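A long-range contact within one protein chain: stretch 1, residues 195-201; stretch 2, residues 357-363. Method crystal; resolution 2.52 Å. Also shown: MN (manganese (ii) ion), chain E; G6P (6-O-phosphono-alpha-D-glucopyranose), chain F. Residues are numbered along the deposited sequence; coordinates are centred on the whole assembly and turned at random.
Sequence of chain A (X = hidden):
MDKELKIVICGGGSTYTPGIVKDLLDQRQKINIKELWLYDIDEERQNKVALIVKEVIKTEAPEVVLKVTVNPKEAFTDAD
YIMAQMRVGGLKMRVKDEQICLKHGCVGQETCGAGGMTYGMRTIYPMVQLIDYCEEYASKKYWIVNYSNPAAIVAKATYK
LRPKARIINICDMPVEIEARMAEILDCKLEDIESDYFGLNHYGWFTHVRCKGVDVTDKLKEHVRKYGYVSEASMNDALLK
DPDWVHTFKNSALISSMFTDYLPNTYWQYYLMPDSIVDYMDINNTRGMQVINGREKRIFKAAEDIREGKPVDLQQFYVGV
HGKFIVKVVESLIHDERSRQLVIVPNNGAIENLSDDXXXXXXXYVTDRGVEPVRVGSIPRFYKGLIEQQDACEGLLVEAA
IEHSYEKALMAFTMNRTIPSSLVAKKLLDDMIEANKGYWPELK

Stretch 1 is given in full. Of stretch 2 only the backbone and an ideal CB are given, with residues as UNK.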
ATOM      1  N   ASP A 195     -24.725  -3.866  -5.792  1.00 53.05           N
ATOM      2  CA  ASP A 195     -23.342  -3.644  -5.403  1.00 49.51           C
ATOM      3  C   ASP A 195     -23.081  -2.144  -5.345  1.00 45.47           C
ATOM      4  O   ASP A 195     -23.460  -1.403  -6.257  1.00 45.11           O
ATOM      5  CB  ASP A 195     -22.384  -4.310  -6.392  1.00 50.57           C
ATOM      6  CG  ASP A 195     -22.655  -5.793  -6.558  1.00 53.35           C
ATOM      7  OD1 ASP A 195     -22.891  -6.471  -5.538  1.00 55.56           O
ATOM      8  OD2 ASP A 195     -22.639  -6.278  -7.709  1.00 54.98           O
ATOM      9  N   TYR A 196     -22.424  -1.701  -4.275  1.00 44.34           N
ATOM     10  CA  TYR A 196     -22.366  -0.281  -3.955  1.00 42.49           C
ATOM     11  C   TYR A 196     -21.050   0.030  -3.256  1.00 42.31           C
ATOM     12  O   TYR A 196     -20.512  -0.800  -2.522  1.00 44.86           O
ATOM     13  CB  TYR A 196     -23.566   0.105  -3.078  1.00 42.98           C
ATOM     14  CG  TYR A 196     -23.647   1.555  -2.663  1.00 42.57           C
ATOM     15  CD1 TYR A 196     -23.017   2.001  -1.509  1.00 43.42           C
ATOM     16  CD2 TYR A 196     -24.384   2.470  -3.404  1.00 41.53           C
ATOM     17  CE1 TYR A 196     -23.098   3.320  -1.117  1.00 44.15           C
ATOM     18  CE2 TYR A 196     -24.472   3.793  -3.019  1.00 42.46           C
ATOM     19  CZ  TYR A 196     -23.827   4.212  -1.873  1.00 43.84           C
ATOM     20  OH  TYR A 196     -23.911   5.529  -1.481  1.00 45.39           O
ATOM     21  N   PHE A 197     -20.532   1.233  -3.499  1.00 40.23           N
ATOM     22  CA  PHE A 197     -19.331   1.692  -2.813  1.00 40.67           C
ATOM     23  C   PHE A 197     -19.344   3.211  -2.757  1.00 43.89           C
ATOM     24  O   PHE A 197     -20.077   3.872  -3.496  1.00 43.84           O
ATOM     25  CB  PHE A 197     -18.050   1.191  -3.496  1.00 37.39           C
ATOM     26  CG  PHE A 197     -17.677   1.958  -4.739  1.00 35.80           C
ATOM     27  CD1 PHE A 197     -16.813   3.041  -4.672  1.00 35.28           C
ATOM     28  CD2 PHE A 197     -18.181   1.587  -5.973  1.00 36.17           C
ATOM     29  CE1 PHE A 197     -16.471   3.746  -5.810  1.00 35.03           C
ATOM     30  CE2 PHE A 197     -17.839   2.287  -7.115  1.00 35.68           C
ATOM     31  CZ  PHE A 197     -16.983   3.366  -7.034  1.00 35.28           C
ATOM     32  N   GLY A 198     -18.509   3.758  -1.874  1.00 46.22           N
ATOM     33  CA  GLY A 198     -18.367   5.184  -1.692  1.00 45.18           C
ATOM     34  C   GLY A 198     -18.524   5.552  -0.235  1.00 46.32           C
ATOM     35  O   GLY A 198     -18.430   4.701   0.656  1.00 46.02           O
ATOM     36  N   LEU A 199     -18.755   6.837   0.009  1.00 47.37           N
ATOM     37  CA  LEU A 199     -19.013   7.348   1.346  1.00 49.85           C
ATOM     38  C   LEU A 199     -20.512   7.555   1.542  1.00 53.75           C
ATOM     39  O   LEU A 199     -21.312   7.405   0.615  1.00 54.32           O
ATOM     40  CB  LEU A 199     -18.253   8.657   1.580  1.00 47.54           C
ATOM     41  CG  LEU A 199     -16.738   8.616   1.372  1.00 47.08           C
ATOM     42  CD1 LEU A 199     -16.119   9.972   1.673  1.00 48.18           C
ATOM     43  CD2 LEU A 199     -16.100   7.531   2.227  1.00 47.33           C
ATOM     44  N   ASN A 200     -20.888   7.900   2.770  1.00 55.92           N
ATOM     45  CA  ASN A 200     -22.292   8.165   3.064  1.00 57.31           C
ATOM     46  C   ASN A 200     -22.764   9.390   2.291  1.00 61.14           C
ATOM     47  O   ASN A 200     -22.145  10.456   2.356  1.00 61.07           O
ATOM     48  CB  ASN A 200     -22.495   8.366   4.566  1.00 57.39           C
ATOM     49  CG  ASN A 200     -23.940   8.654   4.927  1.00 57.48           C
ATOM     50  OD1 ASN A 200     -24.267   9.730   5.428  1.00 58.09           O
ATOM     51  ND2 ASN A 200     -24.816   7.693   4.666  1.00 56.49           N
ATOM     52  N   HIS A 201     -23.864   9.223   1.550  1.00 64.18           N
ATOM     53  CA  HIS A 201     -24.378  10.249   0.643  1.00 68.94           C
ATOM     54  C   HIS A 201     -23.320  10.660  -0.379  1.00 61.70           C
ATOM     55  O   HIS A 201     -23.224  11.828  -0.763  1.00 63.80           O
ATOM     56  CB  HIS A 201     -24.892  11.471   1.413  1.00 79.48           C
ATOM     57  CG  HIS A 201     -25.981  11.155   2.391  1.00 91.58           C
ATOM     58  ND1 HIS A 201     -26.340  12.016   3.406  1.00 94.59           N
ATOM     59  CD2 HIS A 201     -26.792  10.077   2.506  1.00 91.76           C
ATOM     60  CE1 HIS A 201     -27.324  11.479   4.107  1.00 96.66           C
ATOM     61  NE2 HIS A 201     -27.617  10.304   3.582  1.00 90.83           N
ATOM     62  N   UNK A 357     -10.642   5.419   6.263  1.00 35.56           N
ATOM     63  CA  UNK A 357     -11.768   5.933   5.494  1.00 33.67           C
ATOM     64  C   UNK A 357     -13.006   5.099   5.792  1.00 35.52           C
ATOM     65  O   UNK A 357     -12.993   3.875   5.626  1.00 36.12           O
ATOM     66  CB  UNK A 357     -11.457   5.926   3.996  1.00 33.67           C
ATOM     67  N   UNK A 358     -14.076   5.758   6.234  1.00 36.45           N
ATOM     68  CA  UNK A 358     -15.325   5.071   6.559  1.00 38.83           C
ATOM     69  C   UNK A 358     -16.156   4.969   5.290  1.00 41.68           C
ATOM     70  O   UNK A 358     -16.927   5.867   4.947  1.00 42.55           O
ATOM     71  CB  UNK A 358     -16.095   5.800   7.662  1.00 38.83           C
ATOM     72  N   UNK A 359     -15.998   3.858   4.585  1.00 41.28           N
ATOM     73  CA  UNK A 359     -16.679   3.625   3.318  1.00 41.00           C
ATOM     74  C   UNK A 359     -18.018   2.954   3.579  1.00 42.46           C
ATOM     75  O   UNK A 359     -18.220   2.283   4.598  1.00 41.34           O
ATOM     76  CB  UNK A 359     -15.820   2.772   2.382  1.00 41.00           C
ATOM     77  N   UNK A 360     -18.945   3.138   2.642  1.00 45.96           N
ATOM     78  CA  UNK A 360     -20.284   2.558   2.704  1.00 47.61           C
ATOM     79  C   UNK A 360     -20.352   1.442   1.666  1.00 44.67           C
ATOM     80  O   UNK A 360     -20.507   1.703   0.469  1.00 45.60           O
ATOM     81  CB  UNK A 360     -21.366   3.612   2.460  1.00 47.61           C
ATOM     82  N   UNK A 361     -20.235   0.200   2.127  1.00 40.88           N
ATOM     83  CA  UNK A 361     -20.134  -0.963   1.246  1.00 41.81           C
ATOM     84  C   UNK A 361     -21.041  -2.066   1.768  1.00 45.61           C
ATOM     85  O   UNK A 361     -21.428  -2.069   2.945  1.00 48.88           O
ATOM     86  CB  UNK A 361     -18.689  -1.455   1.145  1.00 41.81           C
ATOM     87  N   UNK A 362     -21.410  -3.019   0.907  1.00 45.93           N
ATOM     88  CA  UNK A 362     -22.245  -4.135   1.371  1.00 45.28           C
ATOM     89  C   UNK A 362     -21.501  -5.024   2.354  1.00 45.01           C
ATOM     90  O   UNK A 362     -20.304  -5.285   2.208  1.00 43.09           O
ATOM     91  CB  UNK A 362     -22.724  -4.971   0.182  1.00 45.28           C
ATOM     92  N   UNK A 363     -22.229  -5.491   3.365  1.00 47.51           N
ATOM     93  CA  UNK A 363     -21.662  -6.381   4.360  1.00 47.55           C
ATOM     94  C   UNK A 363     -22.735  -7.270   4.949  1.00 46.51           C
ATOM     95  O   UNK A 363     -23.930  -6.962   4.892  1.00 46.37           O
ATOM     96  CB  UNK A 363     -20.965  -5.584   5.464  1.00 47.55           C
TER
HETATM   97 MN    MN E 501     -28.493   9.221   5.172  1.00 59.69          MN
HETATM   98  C1  G6P F 502     -32.997  10.283   3.486  1.00 91.49           C
HETATM   99  C2  G6P F 502     -31.559  10.675   3.815  1.00 90.50           C
HETATM  100  C3  G6P F 502     -31.493  11.497   5.097  1.00 89.51           C
HETATM  101  C4  G6P F 502     -32.483  12.654   5.038  1.00 88.54           C
HETATM  102  C5  G6P F 502     -33.870  12.113   4.715  1.00 88.09           C
HETATM  103  C6  G6P F 502     -34.934  13.207   4.685  1.00 84.11           C
HETATM  104  O1  G6P F 502     -33.487   9.382   4.485  1.00 92.79           O
HETATM  105  O2  G6P F 502     -30.765   9.493   3.967  1.00 90.32           O
HETATM  106  O3  G6P F 502     -30.167  12.002   5.275  1.00 89.80           O
HETATM  107  O4  G6P F 502     -32.507  13.338   6.295  1.00 88.53           O
HETATM  108  O5  G6P F 502     -33.825  11.446   3.453  1.00 90.46           O
HETATM  109  O6  G6P F 502     -34.392  14.459   5.101  1.00 80.37           O
HETATM  110  P   G6P F 502     -35.383  15.672   5.471  1.00 77.48           P
HETATM  111  O1P G6P F 502     -34.707  16.891   4.893  1.00 77.80           O
HETATM  112  O2P G6P F 502     -35.464  15.642   6.978  1.00 77.65           O
HETATM  113  O3P G6P F 502     -36.674  15.298   4.782  1.00 76.76           O

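The two segments run nearly antiparallel, at 164° between the N-to-C directions of strands 195-197 and 358-363, and CA atoms pair as Phe197 with 361 and Leu199 with 359. This register decides what each position meets.

Position 357 points its CB sideways, 5.2 Å from Leu199 CD2. Stretch 1 constrains it little, and many residues would do; it is Ala357.

At 358 the ideal CB has nothing of stretch 1 within 5.5 Å, so the visible atoms set no preference. The residue is Thr358, whose OG1 bonds elsewhere in the structure; its backbone O lies 3.3 Å from Leu199 CD2.

Position 359 also points sideways, its ideal CB 3.7 Å from Gly198 O and 4.8 Å from Leu199 CD2. Extended backbone angles (-90/155) and a methyl neighbour suit a beta-branched or other modest apolar residue. Val359, in rotamer m, brings CG1 to 4.3 Å from Leu199 CD2, a loose apolar contact.

Position 360 is the one with most on offer. Its backbone N donates to Gly198 O at 2.6 Å with a nearly linear angle of 175°, a backbone link that any residue except proline could make. CA-to-CB points toward stretch 1, and the ideal CB lies 4.0 Å from Tyr196 CE1 and 4.1 Å from Leu199 C. Beyond it wait the amide of Asn200, the hydroxyl of Tyr196 and the backbone N of His201. A long polar chain would suit: Glu or Gln by reach, with an acceptor favoured by the Asn200 ND2 and His201 N donors. The residue is Glu360. With chi1 and chi2 both t, the chain extends so that OE1 accepts from Asn200 ND2 (3.2 Å, 171°). OE2 sits 3.1 Å from Tyr196 OH and accepts from a water, 2.9 Å from its oxygen; that water in turn accepts from His201 N at 3.1 Å. Glu360 has the largest area covered by the other stretch, 115 Å².

At 361 CB turns sideways, 4.1 Å from Tyr196 O and 5.1 Å from Phe197 CA. Phe197 offers carbon, so Val, Ile or Leu would be plausible. In Ile361 (chi1 p), CG2 approaches Phe197 CB at 4.2 Å, while the end of the chain leads away.

Position 362 points toward stretch 1, but its ideal CB is still 5.4 Å from Tyr196 O. Phi of -67° admits proline among many others, and no hydrogen bond from its N to stretch 1 would be lost. Pro362 sets CD 3.1 Å from Tyr196 O, a tight contact.

Position 363 is out of reach, so stretch 1 gives no guidance; it is Gly363.

Stretch 2 357-363: ATVEIPG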
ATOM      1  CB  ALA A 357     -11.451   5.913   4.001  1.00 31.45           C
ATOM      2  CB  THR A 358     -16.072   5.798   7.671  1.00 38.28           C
ATOM      3  OG1 THR A 358     -16.021   7.212   7.441  1.00 38.30           O
ATOM      4  CG2 THR A 358     -15.451   5.478   9.019  1.00 40.17           C
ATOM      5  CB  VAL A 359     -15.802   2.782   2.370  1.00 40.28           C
ATOM      6  CG1 VAL A 359     -14.557   3.556   1.975  1.00 39.44           C
ATOM      7  CG2 VAL A 359     -15.429   1.464   3.033  1.00 39.17           C
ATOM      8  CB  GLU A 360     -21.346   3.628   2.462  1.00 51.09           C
ATOM      9  CG  GLU A 360     -22.777   3.120   2.496  1.00 57.12           C
ATOM     10  CD  GLU A 360     -23.792   4.248   2.527  1.00 62.38           C
ATOM     11  OE1 GLU A 360     -24.030   4.809   3.617  1.00 64.31           O
ATOM     12  OE2 GLU A 360     -24.346   4.582   1.459  1.00 63.90           O
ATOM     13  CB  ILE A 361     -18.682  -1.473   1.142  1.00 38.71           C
ATOM     14  CG1 ILE A 361     -18.114  -1.751   2.535  1.00 35.85           C
ATOM     15  CG2 ILE A 361     -17.814  -0.471   0.395  1.00 37.15           C
ATOM     16  CD1 ILE A 361     -16.727  -2.345   2.517  1.00 35.96           C
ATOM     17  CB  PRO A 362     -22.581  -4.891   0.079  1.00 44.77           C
ATOM     18  CG  PRO A 362     -21.502  -4.512  -0.873  1.00 44.10           C
ATOM     19  CD  PRO A 362     -21.187  -3.084  -0.548  1.00 45.54           C
TER
HETATM   20  O   HOH W   1     -25.926   7.004   1.043  1.00 45.62           O
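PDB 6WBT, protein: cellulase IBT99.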